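Local coordinates for fatty acid-binding protein 2 (Manduca sexta, PDB 1MDC), which binds fatty acids in a 1:1 molar ratio, holding the ligand in the interior of a beta-barrel, at residues D27-A32 / I74-S79; P38-E43 / F104-N109; D47-T52 / Y84-N89; H93-K96 / V101-F104; V115-S120 / G124-Y129. All coordinates share one frame; numbering follows the deposited sequence.

Overall arrangement
From the N terminus, helix 27-35 opens contact 1, which closes a loop of 41 residues by joining this helix to the turn before strand 78-87. Contact 2 starts just after the helix, on strand 39-45, and reaches across the barrel to strand 100-109, so it crosses contact 1. Contact 3, between strands 48-54 and 78-87, lies nested inside the loop of contact 2 and also crosses contact 1. Contact 4 is the hairpin 90-97/100-109 and ends on the same strand as contact 2, sharing Phe104. Contact 5, the hairpin 112-119/122-131, follows beside it. Contacts 2, 3 and 4 meet at one sulfate, and contacts 4 and 5 both touch the palmitate.

Contact 1: D27-A32 / I74-S79; sequences DDKIQA and IGAGDS. Unlike the reference sequence in segment 74-79: Asp78 (reference Glu).
Lys29 runs nearly extended through its middle torsions and bends at the last one (chi4 -147°), while Asp78 holds its CG anti to its own carbonyl carbon (chi1 -51°), and the two side chains meet from opposite directions. The pair joins the second helix of the helix-turn-helix, which lies over one end of the barrel in fatty-acid-binding proteins, to the turn between strands 70-74 and 78-87. Lys29 NZ and Asp78 OD1 form a salt bridge at 3.2 Å, with a weak hydrogen bond. A lysine suits this surface because its length spans the space between helix and turn: its CG packs on the methyl of Ala76, 4.0 Å from CB, and its CE passes 3.2 Å from Ala76 O. The turn itself is shaped by a G1 beta bulge, in which Gly77 and Asp78 both face Ile74. Gly75 has positive phi, and a side chain there would run into the carboxylate of Asp78; Gly77, also at positive phi, would jam a CB against the preceding carbonyl. With one oxygen turned to the lysine, Asp78 uses the other inside the turn: OD2 accepts from Ala76 N at 3.3 Å, on its anti side and 33° out of the carboxylate plane.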
# COMPACT_ATOMS: atom_id res chain seq x y z
N ASP A 27 11.03 -12.69 10.25
CA ASP A 27 11.31 -11.66 11.23
C ASP A 27 12.17 -10.51 10.69
O ASP A 27 11.97 -9.36 11.03
CB ASP A 27 11.89 -12.23 12.57
CG ASP A 27 10.93 -13.15 13.32
OD1 ASP A 27 9.69 -12.94 12.93
OD2 ASP A 27 11.27 -13.99 14.18
N ASP A 28 13.14 -10.80 9.84
CA ASP A 28 13.93 -9.70 9.33
C ASP A 28 13.14 -8.78 8.41
O ASP A 28 13.39 -7.57 8.36
CB ASP A 28 15.06 -10.20 8.46
CG ASP A 28 16.20 -10.71 9.24
OD1 ASP A 28 16.14 -10.49 10.52
OD2 ASP A 28 17.09 -11.29 8.71
N LYS A 29 12.22 -9.37 7.64
CA LYS A 29 11.42 -8.56 6.73
C LYS A 29 10.45 -7.73 7.52
O LYS A 29 10.16 -6.57 7.20
CB LYS A 29 10.60 -9.35 5.72
CG LYS A 29 11.42 -9.60 4.48
CD LYS A 29 10.78 -10.73 3.71
CE LYS A 29 11.22 -10.93 2.27
NZ LYS A 29 10.12 -11.43 1.41
N ILE A 30 9.95 -8.34 8.59
CA ILE A 30 9.03 -7.65 9.44
C ILE A 30 9.73 -6.45 10.08
O ILE A 30 9.20 -5.35 10.11
CB ILE A 30 8.43 -8.58 10.45
CG1 ILE A 30 7.39 -9.45 9.79
CG2 ILE A 30 7.82 -7.76 11.57
CD1 ILE A 30 6.73 -10.46 10.79
N GLN A 31 10.94 -6.63 10.57
CA GLN A 31 11.68 -5.54 11.19
C GLN A 31 11.97 -4.41 10.19
O GLN A 31 11.86 -3.22 10.50
CB GLN A 31 13.00 -6.08 11.86
CG GLN A 31 13.91 -5.02 12.57
CD GLN A 31 15.26 -5.61 13.06
OE1 GLN A 31 15.97 -6.31 12.33
NE2 GLN A 31 15.61 -5.33 14.31
N ALA A 32 12.35 -4.77 8.98
CA ALA A 32 12.65 -3.77 8.00
C ALA A 32 11.38 -2.99 7.65
O ALA A 32 11.38 -1.77 7.57
CB ALA A 32 13.29 -4.40 6.76
N ILE A 74 5.59 -6.21 -4.05
CA ILE A 74 5.43 -5.13 -3.09
C ILE A 74 6.15 -5.40 -1.77
O ILE A 74 6.69 -6.49 -1.53
CB ILE A 74 3.92 -4.97 -2.79
CG1 ILE A 74 3.37 -6.24 -2.20
CG2 ILE A 74 3.12 -4.63 -4.07
CD1 ILE A 74 2.06 -5.97 -1.45
N GLY A 75 6.16 -4.41 -0.89
CA GLY A 75 6.82 -4.61 0.37
C GLY A 75 8.29 -4.85 0.20
O GLY A 75 8.98 -4.13 -0.50
N ALA A 76 8.78 -5.88 0.85
CA ALA A 76 10.17 -6.17 0.75
C ALA A 76 10.40 -7.37 -0.11
O ALA A 76 10.98 -8.35 0.32
CB ALA A 76 10.71 -6.42 2.16
N GLY A 77 9.92 -7.27 -1.34
CA GLY A 77 10.06 -8.32 -2.33
C GLY A 77 9.00 -9.40 -2.40
O GLY A 77 9.30 -10.46 -2.95
N ASP A 78 7.79 -9.16 -1.89
CA ASP A 78 6.73 -10.16 -1.91
C ASP A 78 6.01 -10.22 -3.24
O ASP A 78 5.58 -9.19 -3.72
CB ASP A 78 5.78 -9.82 -0.72
CG ASP A 78 6.60 -9.64 0.58
OD1 ASP A 78 6.98 -10.78 1.05
OD2 ASP A 78 6.92 -8.56 1.13
N SER A 79 5.89 -11.42 -3.80
CA SER A 79 5.22 -11.61 -5.09
C SER A 79 3.73 -11.70 -4.91
O SER A 79 3.26 -12.52 -4.16
CB SER A 79 5.61 -12.93 -5.79
OG SER A 79 7.04 -12.89 -5.97

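Contact 2: P38-E43 / F104-N109; sequences PTQKME and FKKEYN. With SO4 (sulfate ion), chain B.
Lys106 NZ is gripped from several sides: Gln40 OE1 reaches it across the barrel, and it donates to two oxygens of the sulfate, O1 at 2.7 Å and O2 at 2.8 Å. The approach of Gln40 OE1 to Lys106 NZ, 2.5 Å, is very short and its exact length doubtful, but an amide oxygen is a fitting acceptor for a buried ammonium. Lys106 gets there by a bend at chi3 (57°), and Gln40 comes from the opposite direction on an extended chain. The strand segments 39-43 and 104-109 cross at 77° with axes 11.9 Å apart, so the facing walls of the barrel meet through side chains, a water and the sulfate, not through strand pairing. Gln40 also binds hexadecanoate, its NE2 donating to the palmitate carboxyl and, weakly, to the sulfate, which probably came from the crystallisation liquor. Two residues beyond Lys106, Tyr108 OH holds a water at 2.8 Å, in the plane of its ring, and that water gives a weak bond to Gln40 O. Met42 SD lies a loose 4.4 Å from Tyr108 OH.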
# COMPACT_ATOMS: atom_id res chain seq x y z
N PRO A 38 8.31 5.22 4.45
CA PRO A 38 7.98 5.36 3.04
C PRO A 38 7.21 6.62 2.66
O PRO A 38 6.60 7.27 3.50
CB PRO A 38 7.01 4.20 2.72
CG PRO A 38 6.30 3.89 4.03
CD PRO A 38 7.29 4.37 5.12
N THR A 39 7.27 6.94 1.37
CA THR A 39 6.57 8.08 0.78
C THR A 39 5.88 7.54 -0.45
O THR A 39 6.32 6.54 -1.04
CB THR A 39 7.37 9.31 0.36
OG1 THR A 39 8.08 9.02 -0.84
CG2 THR A 39 8.28 9.77 1.50
N GLN A 40 4.79 8.18 -0.85
CA GLN A 40 4.11 7.72 -2.04
C GLN A 40 3.43 8.87 -2.79
O GLN A 40 2.88 9.79 -2.18
CB GLN A 40 3.24 6.51 -1.81
CG GLN A 40 2.14 6.79 -0.86
CD GLN A 40 1.28 5.58 -0.84
OE1 GLN A 40 0.41 5.40 -1.69
NE2 GLN A 40 1.55 4.76 0.13
N LYS A 41 3.49 8.85 -4.12
CA LYS A 41 2.92 9.89 -4.97
C LYS A 41 2.19 9.22 -6.10
O LYS A 41 2.76 8.34 -6.72
CB LYS A 41 4.09 10.59 -5.61
CG LYS A 41 3.68 11.77 -6.51
CD LYS A 41 4.84 12.64 -7.04
CE LYS A 41 5.62 12.13 -8.24
NZ LYS A 41 6.90 12.86 -8.40
N MET A 42 0.95 9.64 -6.35
CA MET A 42 0.11 9.09 -7.42
C MET A 42 -0.14 10.13 -8.50
O MET A 42 -0.32 11.29 -8.13
CB MET A 42 -1.29 8.67 -6.84
CG MET A 42 -1.90 7.72 -7.80
SD MET A 42 -3.31 6.94 -7.03
CE MET A 42 -4.46 6.68 -8.38
N GLU A 43 -0.13 9.72 -9.78
CA GLU A 43 -0.35 10.59 -10.95
C GLU A 43 -1.34 9.93 -11.89
O GLU A 43 -1.41 8.71 -11.94
CB GLU A 43 0.89 10.98 -11.70
CG GLU A 43 1.77 11.63 -10.67
CD GLU A 43 2.66 12.71 -11.09
OE1 GLU A 43 3.73 12.27 -11.68
OE2 GLU A 43 2.42 13.85 -10.84
N PHE A 104 -6.00 -2.97 1.14
CA PHE A 104 -5.42 -1.74 1.64
C PHE A 104 -6.34 -0.64 1.11
O PHE A 104 -6.34 -0.38 -0.10
CB PHE A 104 -4.01 -1.46 1.11
CG PHE A 104 -3.08 -2.65 1.29
CD1 PHE A 104 -2.53 -2.94 2.50
CD2 PHE A 104 -2.74 -3.43 0.17
CE1 PHE A 104 -1.66 -4.05 2.63
CE2 PHE A 104 -1.88 -4.51 0.27
CZ PHE A 104 -1.36 -4.82 1.52
N LYS A 105 -7.16 -0.03 1.98
CA LYS A 105 -8.12 1.02 1.61
C LYS A 105 -7.43 2.38 1.82
O LYS A 105 -7.11 2.75 2.96
CB LYS A 105 -9.46 0.83 2.36
CG LYS A 105 -10.62 1.74 1.87
CD LYS A 105 -11.86 1.58 2.79
CE LYS A 105 -12.87 2.73 3.00
NZ LYS A 105 -14.28 2.31 2.82
N LYS A 106 -7.16 3.09 0.72
CA LYS A 106 -6.47 4.38 0.82
C LYS A 106 -7.43 5.53 0.64
O LYS A 106 -7.98 5.70 -0.43
CB LYS A 106 -5.43 4.40 -0.28
CG LYS A 106 -4.61 3.13 -0.31
CD LYS A 106 -3.47 3.02 -1.36
CE LYS A 106 -2.41 4.09 -1.35
NZ LYS A 106 -1.45 3.93 -2.47
N GLU A 107 -7.64 6.30 1.68
CA GLU A 107 -8.56 7.42 1.63
C GLU A 107 -7.84 8.74 1.70
O GLU A 107 -7.17 9.04 2.68
CB GLU A 107 -9.59 7.30 2.76
CG GLU A 107 -10.55 6.09 2.63
CD GLU A 107 -11.46 6.00 3.83
OE1 GLU A 107 -11.09 5.59 4.91
OE2 GLU A 107 -12.66 6.47 3.63
N TYR A 108 -7.96 9.56 0.65
CA TYR A 108 -7.29 10.86 0.65
C TYR A 108 -8.26 11.99 1.00
O TYR A 108 -9.38 11.99 0.53
CB TYR A 108 -6.83 11.14 -0.77
CG TYR A 108 -5.70 10.21 -1.28
CD1 TYR A 108 -6.03 9.00 -1.92
CD2 TYR A 108 -4.37 10.58 -1.14
CE1 TYR A 108 -5.03 8.16 -2.40
CE2 TYR A 108 -3.35 9.75 -1.63
CZ TYR A 108 -3.70 8.55 -2.26
OH TYR A 108 -2.70 7.71 -2.76
N ASN A 109 -7.81 12.91 1.84
CA ASN A 109 -8.59 14.05 2.29
C ASN A 109 -7.60 15.17 2.53
O ASN A 109 -6.95 15.28 3.57
CB ASN A 109 -9.52 13.75 3.51
CG ASN A 109 -10.10 15.04 4.17
OD1 ASN A 109 -10.54 16.03 3.49
ND2 ASN A 109 -10.06 15.04 5.50
S SO4 B . -0.05 0.92 -2.20
O1 SO4 B . -0.83 1.42 -3.34
O2 SO4 B . 0.27 2.02 -1.32
O3 SO4 B . -0.83 -0.04 -1.41
O4 SO4 B . 1.20 0.30 -2.70
O HOH W 1 -0.27 9.06 -2.89

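Contact 3: D47-T52 / Y84-N89; sequences DSYSNT and YTVDGN. Unlike the reference sequence in segment 47-52: Asn51 (reference Ile). With SO4 (sulfate ion), chain B.
Tyr84 opens the second segment with its hydroxyl beside Asn51, OH 3.6 Å from Asn51 OD1. Strands 78-87 and 48-54 are not neighbours in the sheet; they approach across the barrel interior, and two pairs of inward side chains meet between them. Asn51 and Tyr84 cross at about a right angle, the amide plane turned 78° from the ring. Tyr84 OH also lies 2.9 Å from O1 of the sulfate, which meets the ring at its edge; the hydroxyl may give its proton there, but another acceptor is within reach. A tyrosine suits this place because its ring can stack on His93 and on Phe64 while its hydroxyl reaches the anion. Two residues on, Val86 points the same way and meets Tyr49. Its CG2 sits over one face of that ring in a CH-pi contact, 4.0 Å from the centroid of Tyr49 and 21° off the normal. The other branch works nearer the phenol end: CG1, anti to the backbone N (chi1 -176°), lies 3.7 Å from Tyr49 CZ. The valine fork thus covers the ring from CD2 to the hydroxyl, a fit of a beta-branched residue to a flat one. Beyond Asp87 the strand ends in the turn to strand 90-97, where Gly88 adopts positive phi and its O accepts a hydrogen bond from Tyr3 OH.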
# COMPACT_ATOMS: atom_id res chain seq x y z
N ASP A 47 -5.54 7.19 -19.43
CA ASP A 47 -5.94 5.81 -19.41
C ASP A 47 -5.39 5.03 -18.19
O ASP A 47 -6.01 4.07 -17.73
CB ASP A 47 -5.44 5.25 -20.79
CG ASP A 47 -6.26 5.69 -22.05
OD1 ASP A 47 -6.92 6.86 -21.96
OD2 ASP A 47 -6.30 5.01 -23.07
N SER A 48 -4.24 5.42 -17.65
CA SER A 48 -3.66 4.72 -16.51
C SER A 48 -3.20 5.65 -15.39
O SER A 48 -3.19 6.86 -15.50
CB SER A 48 -2.46 3.92 -17.10
OG SER A 48 -1.34 4.78 -17.24
N TYR A 49 -2.82 5.08 -14.28
CA TYR A 49 -2.34 5.86 -13.16
C TYR A 49 -0.93 5.34 -12.90
O TYR A 49 -0.60 4.23 -13.33
CB TYR A 49 -3.18 5.56 -11.91
CG TYR A 49 -4.63 6.03 -12.01
CD1 TYR A 49 -4.97 7.31 -11.65
CD2 TYR A 49 -5.61 5.14 -12.51
CE1 TYR A 49 -6.32 7.72 -11.73
CE2 TYR A 49 -6.93 5.54 -12.61
CZ TYR A 49 -7.27 6.85 -12.22
OH TYR A 49 -8.60 7.23 -12.30
N SER A 50 -0.13 6.14 -12.20
CA SER A 50 1.25 5.80 -11.85
C SER A 50 1.43 6.04 -10.36
O SER A 50 0.95 7.05 -9.85
CB SER A 50 2.31 6.77 -12.44
OG SER A 50 2.42 6.56 -13.81
N ASN A 51 2.13 5.14 -9.68
CA ASN A 51 2.39 5.28 -8.26
C ASN A 51 3.88 5.21 -8.06
O ASN A 51 4.52 4.25 -8.48
CB ASN A 51 1.68 4.09 -7.56
CG ASN A 51 1.70 4.00 -6.08
OD1 ASN A 51 1.56 2.90 -5.49
ND2 ASN A 51 1.84 5.15 -5.47
N THR A 52 4.45 6.24 -7.45
CA THR A 52 5.87 6.28 -7.20
C THR A 52 6.05 6.14 -5.69
O THR A 52 5.46 6.91 -4.93
CB THR A 52 6.54 7.61 -7.57
OG1 THR A 52 6.49 7.76 -8.96
CG2 THR A 52 8.00 7.55 -7.08
N TYR A 84 -5.96 -2.59 -8.36
CA TYR A 84 -6.36 -1.38 -7.70
C TYR A 84 -7.65 -0.90 -8.35
O TYR A 84 -7.83 -1.06 -9.55
CB TYR A 84 -5.39 -0.23 -7.96
CG TYR A 84 -4.02 -0.25 -7.35
CD1 TYR A 84 -3.04 -1.13 -7.86
CD2 TYR A 84 -3.73 0.60 -6.29
CE1 TYR A 84 -1.78 -1.11 -7.30
CE2 TYR A 84 -2.49 0.60 -5.71
CZ TYR A 84 -1.49 -0.26 -6.24
OH TYR A 84 -0.23 -0.24 -5.69
N THR A 85 -8.54 -0.31 -7.55
CA THR A 85 -9.82 0.28 -7.94
C THR A 85 -9.66 1.73 -7.52
O THR A 85 -9.38 1.97 -6.33
CB THR A 85 -10.99 -0.28 -7.11
OG1 THR A 85 -11.15 -1.61 -7.58
CG2 THR A 85 -12.20 0.51 -7.52
N VAL A 86 -9.78 2.68 -8.48
CA VAL A 86 -9.66 4.13 -8.24
C VAL A 86 -11.09 4.66 -8.31
O VAL A 86 -11.75 4.49 -9.36
CB VAL A 86 -8.77 4.78 -9.26
CG1 VAL A 86 -8.66 6.22 -8.83
CG2 VAL A 86 -7.38 4.16 -9.13
N ASP A 87 -11.60 5.26 -7.22
CA ASP A 87 -12.98 5.76 -7.20
C ASP A 87 -12.98 7.02 -6.42
O ASP A 87 -13.16 7.06 -5.20
CB ASP A 87 -13.93 4.65 -6.61
CG ASP A 87 -15.45 4.83 -6.61
OD1 ASP A 87 -15.87 5.98 -7.02
OD2 ASP A 87 -16.22 4.00 -6.24
N GLY A 88 -12.73 8.07 -7.16
CA GLY A 88 -12.68 9.38 -6.55
C GLY A 88 -11.47 9.53 -5.60
O GLY A 88 -10.32 9.40 -5.97
N ASN A 89 -11.76 9.84 -4.34
CA ASN A 89 -10.72 10.02 -3.34
C ASN A 89 -10.38 8.69 -2.63
O ASN A 89 -9.57 8.69 -1.73
CB ASN A 89 -11.11 11.03 -2.24
CG ASN A 89 -12.40 10.50 -1.61
OD1 ASN A 89 -13.49 10.73 -2.16
ND2 ASN A 89 -12.30 9.76 -0.51
S SO4 B . -0.05 0.92 -2.20
O1 SO4 B . -0.83 1.42 -3.34
O2 SO4 B . 0.27 2.02 -1.32
O3 SO4 B . -0.83 -0.04 -1.41
O4 SO4 B . 1.20 0.30 -2.70

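Contact 4: H93-K96 / V101-F104; sequences HVVK and VATF. With PLM (palmitic acid), chain C; SO4 (sulfate ion), chain B.
Phe104 CB lies 4.1 Å from His93 CB, and the two side chains run side by side. CG, anti to the carbonyl carbon (chi1 -52°), lays CD2 3.5 Å from His93 O, with the two ring planes oblique at 59°. CE2 then meets Val95 CG1 at 3.5 Å, at the ring edge, and CZ reaches Val95 CG2. At the opposite edge atoms, CD1 and CE1 each lie 4.1 Å from palmitate C3. These side chains lie on the barrel-lining face of the beta hairpin 90-97/100-109, where His93 and Phe104 form a hydrogen-bonded pair; the bond from His93 N to Phe104 O is almost straight at 175°. The small methyl of Ala102 lets the fatty tail pass, its CB 3.8 Å from palmitate CF. Cutting Phe104 back to an alanine would probably open a gap beside palmitate C2 and C3 and take from Val95 CG1 its aromatic neighbour. Both His93 nitrogens are held: ND1 donates to sulfate O3 at 2.8 Å, in the ring plane, and NE2 bonds Ser82 OG.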
# COMPACT_ATOMS: atom_id res chain seq x y z
N HIS A 93 -6.62 -1.20 -2.89
CA HIS A 93 -5.68 -2.12 -3.49
C HIS A 93 -5.92 -3.48 -2.90
O HIS A 93 -5.75 -3.60 -1.69
CB HIS A 93 -4.30 -1.67 -3.00
CG HIS A 93 -3.11 -2.34 -3.58
ND1 HIS A 93 -1.76 -1.91 -3.24
CD2 HIS A 93 -3.05 -3.36 -4.43
CE1 HIS A 93 -0.97 -2.70 -3.96
NE2 HIS A 93 -1.67 -3.58 -4.65
N VAL A 94 -6.31 -4.45 -3.72
CA VAL A 94 -6.56 -5.79 -3.22
C VAL A 94 -5.35 -6.59 -3.62
O VAL A 94 -4.95 -6.48 -4.78
CB VAL A 94 -7.80 -6.46 -3.80
CG1 VAL A 94 -7.99 -7.89 -3.22
CG2 VAL A 94 -9.01 -5.55 -3.62
N VAL A 95 -4.77 -7.37 -2.70
CA VAL A 95 -3.59 -8.11 -3.13
C VAL A 95 -3.77 -9.56 -2.79
O VAL A 95 -4.27 -9.84 -1.71
CB VAL A 95 -2.27 -7.59 -2.54
CG1 VAL A 95 -2.07 -6.10 -2.82
CG2 VAL A 95 -2.31 -7.78 -1.06
N LYS A 96 -3.38 -10.46 -3.69
CA LYS A 96 -3.53 -11.91 -3.44
C LYS A 96 -2.15 -12.53 -3.43
O LYS A 96 -1.43 -12.41 -4.41
CB LYS A 96 -4.49 -12.65 -4.45
CG LYS A 96 -4.44 -14.18 -4.45
CD LYS A 96 -4.22 -14.77 -3.09
CE LYS A 96 -4.14 -16.26 -3.25
NZ LYS A 96 -4.23 -16.94 -1.98
N VAL A 101 -5.23 -13.12 1.23
CA VAL A 101 -5.65 -11.88 0.58
C VAL A 101 -5.65 -10.72 1.52
O VAL A 101 -6.02 -10.87 2.67
CB VAL A 101 -7.12 -12.11 0.17
CG1 VAL A 101 -7.70 -10.88 -0.49
CG2 VAL A 101 -7.17 -13.18 -0.90
N ALA A 102 -5.22 -9.55 1.08
CA ALA A 102 -5.23 -8.42 1.98
C ALA A 102 -5.84 -7.26 1.21
O ALA A 102 -5.79 -7.23 -0.04
CB ALA A 102 -3.85 -8.02 2.42
N THR A 103 -6.42 -6.30 1.95
CA THR A 103 -7.05 -5.13 1.36
C THR A 103 -6.43 -3.89 1.96
O THR A 103 -6.32 -3.77 3.17
CB THR A 103 -8.59 -5.15 1.65
OG1 THR A 103 -9.12 -6.23 0.93
CG2 THR A 103 -9.26 -3.90 1.13
N PHE A 104 -6.00 -2.97 1.14
CA PHE A 104 -5.42 -1.74 1.64
C PHE A 104 -6.34 -0.64 1.11
O PHE A 104 -6.34 -0.38 -0.10
CB PHE A 104 -4.01 -1.46 1.11
CG PHE A 104 -3.08 -2.65 1.29
CD1 PHE A 104 -2.53 -2.94 2.50
CD2 PHE A 104 -2.74 -3.43 0.17
CE1 PHE A 104 -1.66 -4.05 2.63
CE2 PHE A 104 -1.88 -4.51 0.27
CZ PHE A 104 -1.36 -4.82 1.52
C1 PLM C . 0.46 1.49 2.12
O1 PLM C . -0.05 2.35 1.38
O2 PLM C . 1.03 1.77 3.19
C2 PLM C . 0.48 0.01 1.71
C3 PLM C . 1.08 -0.99 2.73
C4 PLM C . 2.55 -1.35 2.36
C5 PLM C . 2.68 -2.73 1.70
C6 PLM C . 3.33 -3.76 2.63
C7 PLM C . 2.99 -5.16 2.12
C8 PLM C . 3.80 -6.30 2.71
C9 PLM C . 2.76 -7.35 3.09
CA PLM C . 2.80 -8.65 2.26
CB PLM C . 1.42 -8.91 1.64
CC PLM C . 1.20 -10.40 1.25
CD PLM C . -0.18 -10.62 0.55
CE PLM C . -1.10 -11.54 1.34
CF PLM C . -1.40 -10.90 2.69
CG PLM C . -2.37 -11.72 3.59
S SO4 B . -0.05 0.92 -2.20
O1 SO4 B . -0.83 1.42 -3.34
O2 SO4 B . 0.27 2.02 -1.32
O3 SO4 B . -0.83 -0.04 -1.41
O4 SO4 B . 1.20 0.30 -2.70

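Contact 5: V115-S120 / G124-Y129; sequences VTITSS and GVARRY. With PLM (palmitic acid), chain C.
Ile117 and Ala126 are buried on the inner face of the sheet, their CB atoms 3.9 Å apart, the small alanine methyl accommodating its branched neighbour. Next to them Ile117 CD1 touches CG of Arg128 at 4.0 Å, so the aliphatic stem of the arginine is covered by hydrocarbon. Arg128, part of the hexadecanoate site, bends at chi3 (94°) and brings NH1 to palmitate O2 at 2.9 Å, where the carboxylate meets the guanidinium at its edge. NE of Arg128 bonds Gln13 OE1, and its group makes a cation-pi contact with Phe16, which helps hold its orientation. The two segments pair as the beta hairpin 112-119/122-131 of the barrel wall, and Val115 with Arg128 and Ile117 with Ala126 are antiparallel hydrogen-bonded pairs. The outer face is more polar and partly exposed to solvent. There Thr116 and Arg127 lie side by side: NE donates to Thr116 OG1 at 3.0 Å, in the guanidinium plane, and NH1 donates to Tyr129 OH at 3.0 Å, also in plane. Putting a leucine in place of Arg127 would probably leave Thr116 OG1 without its partner across the strands and Tyr129 OH without the guanidinium donor. Thr116 CG2 meets Val125 CG1 at 3.6 Å. The loose end is at the turn, where the strands separate and a water bridges them, accepting from Ser119 N at 3.0 Å and lying 2.6 Å from Gly124 O.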
# COMPACT_ATOMS: atom_id res chain seq x y z
N VAL A 115 -4.65 4.84 5.48
CA VAL A 115 -4.71 3.55 4.84
C VAL A 115 -5.19 2.56 5.90
O VAL A 115 -4.59 2.49 6.96
CB VAL A 115 -3.31 3.08 4.36
CG1 VAL A 115 -3.44 1.70 3.68
CG2 VAL A 115 -2.72 4.02 3.27
N THR A 116 -6.26 1.85 5.61
CA THR A 116 -6.81 0.88 6.54
C THR A 116 -6.50 -0.45 5.90
O THR A 116 -6.84 -0.67 4.75
CB THR A 116 -8.31 1.07 6.61
OG1 THR A 116 -8.46 2.42 7.06
CG2 THR A 116 -8.86 0.12 7.70
N ILE A 117 -5.87 -1.34 6.65
CA ILE A 117 -5.51 -2.63 6.13
C ILE A 117 -6.14 -3.78 6.86
O ILE A 117 -6.09 -3.81 8.09
CB ILE A 117 -4.00 -2.67 6.46
CG1 ILE A 117 -3.26 -1.50 5.78
CG2 ILE A 117 -3.50 -3.98 5.90
CD1 ILE A 117 -1.76 -1.40 6.10
N THR A 118 -6.72 -4.71 6.11
CA THR A 118 -7.36 -5.89 6.65
C THR A 118 -6.71 -7.11 5.97
O THR A 118 -6.18 -6.99 4.86
CB THR A 118 -8.86 -5.87 6.59
OG1 THR A 118 -9.25 -5.53 5.29
CG2 THR A 118 -9.43 -4.88 7.61
N SER A 119 -6.72 -8.28 6.62
CA SER A 119 -6.10 -9.50 6.07
C SER A 119 -7.00 -10.71 6.21
O SER A 119 -7.84 -10.76 7.10
CB SER A 119 -4.95 -9.69 7.06
OG SER A 119 -4.48 -10.99 7.13
N SER A 120 -6.86 -11.70 5.35
CA SER A 120 -7.73 -12.84 5.51
C SER A 120 -7.24 -13.77 6.63
O SER A 120 -7.90 -14.74 6.98
CB SER A 120 -7.84 -13.65 4.21
OG SER A 120 -6.52 -14.03 3.83
N GLY A 124 -7.67 -8.34 13.17
CA GLY A 124 -7.35 -6.98 13.57
C GLY A 124 -7.45 -6.06 12.37
O GLY A 124 -7.68 -6.52 11.27
N VAL A 125 -7.28 -4.77 12.61
CA VAL A 125 -7.31 -3.71 11.61
C VAL A 125 -6.00 -2.96 11.81
O VAL A 125 -5.66 -2.64 12.96
CB VAL A 125 -8.42 -2.66 11.93
CG1 VAL A 125 -8.32 -1.54 10.83
CG2 VAL A 125 -9.78 -3.35 11.80
N ALA A 126 -5.24 -2.69 10.74
CA ALA A 126 -3.97 -1.95 10.86
C ALA A 126 -4.20 -0.61 10.17
O ALA A 126 -5.01 -0.58 9.24
CB ALA A 126 -2.74 -2.64 10.19
N ARG A 127 -3.51 0.45 10.61
CA ARG A 127 -3.66 1.75 10.01
C ARG A 127 -2.33 2.39 9.76
O ARG A 127 -1.42 2.22 10.56
CB ARG A 127 -4.35 2.68 11.01
CG ARG A 127 -5.85 2.54 10.94
CD ARG A 127 -6.42 3.57 9.99
NE ARG A 127 -7.85 3.56 9.82
CZ ARG A 127 -8.67 4.22 10.62
NH1 ARG A 127 -8.18 4.89 11.64
NH2 ARG A 127 -10.00 4.19 10.39
N ARG A 128 -2.23 3.11 8.64
CA ARG A 128 -1.02 3.83 8.29
C ARG A 128 -1.51 5.23 7.95
O ARG A 128 -2.41 5.38 7.15
CB ARG A 128 -0.13 3.26 7.20
CG ARG A 128 0.21 1.76 7.48
CD ARG A 128 1.18 1.28 6.42
NE ARG A 128 2.59 1.40 6.81
CZ ARG A 128 3.55 1.13 5.93
NH1 ARG A 128 3.26 0.76 4.67
NH2 ARG A 128 4.78 1.22 6.30
N TYR A 129 -0.95 6.22 8.62
CA TYR A 129 -1.29 7.63 8.46
C TYR A 129 -0.13 8.36 7.76
O TYR A 129 1.03 8.34 8.21
CB TYR A 129 -1.56 8.28 9.85
CG TYR A 129 -2.62 7.54 10.62
CD1 TYR A 129 -3.98 7.85 10.49
CD2 TYR A 129 -2.25 6.52 11.50
CE1 TYR A 129 -4.95 7.17 11.20
CE2 TYR A 129 -3.22 5.83 12.23
CZ TYR A 129 -4.54 6.15 12.09
OH TYR A 129 -5.48 5.46 12.81
C1 PLM C . 0.46 1.49 2.12
O1 PLM C . -0.05 2.35 1.38
O2 PLM C . 1.03 1.77 3.19
C2 PLM C . 0.48 0.01 1.71
C3 PLM C . 1.08 -0.99 2.73
C4 PLM C . 2.55 -1.35 2.36
C5 PLM C . 2.68 -2.73 1.70
C6 PLM C . 3.33 -3.76 2.63
C7 PLM C . 2.99 -5.16 2.12
C8 PLM C . 3.80 -6.30 2.71
C9 PLM C . 2.76 -7.35 3.09
CA PLM C . 2.80 -8.65 2.26
CB PLM C . 1.42 -8.91 1.64
CC PLM C . 1.20 -10.40 1.25
CD PLM C . -0.18 -10.62 0.55
CE PLM C . -1.10 -11.54 1.34
CF PLM C . -1.40 -10.90 2.69
CG PLM C . -2.37 -11.72 3.59
O HOH W 2 -8.12 -8.11 9.23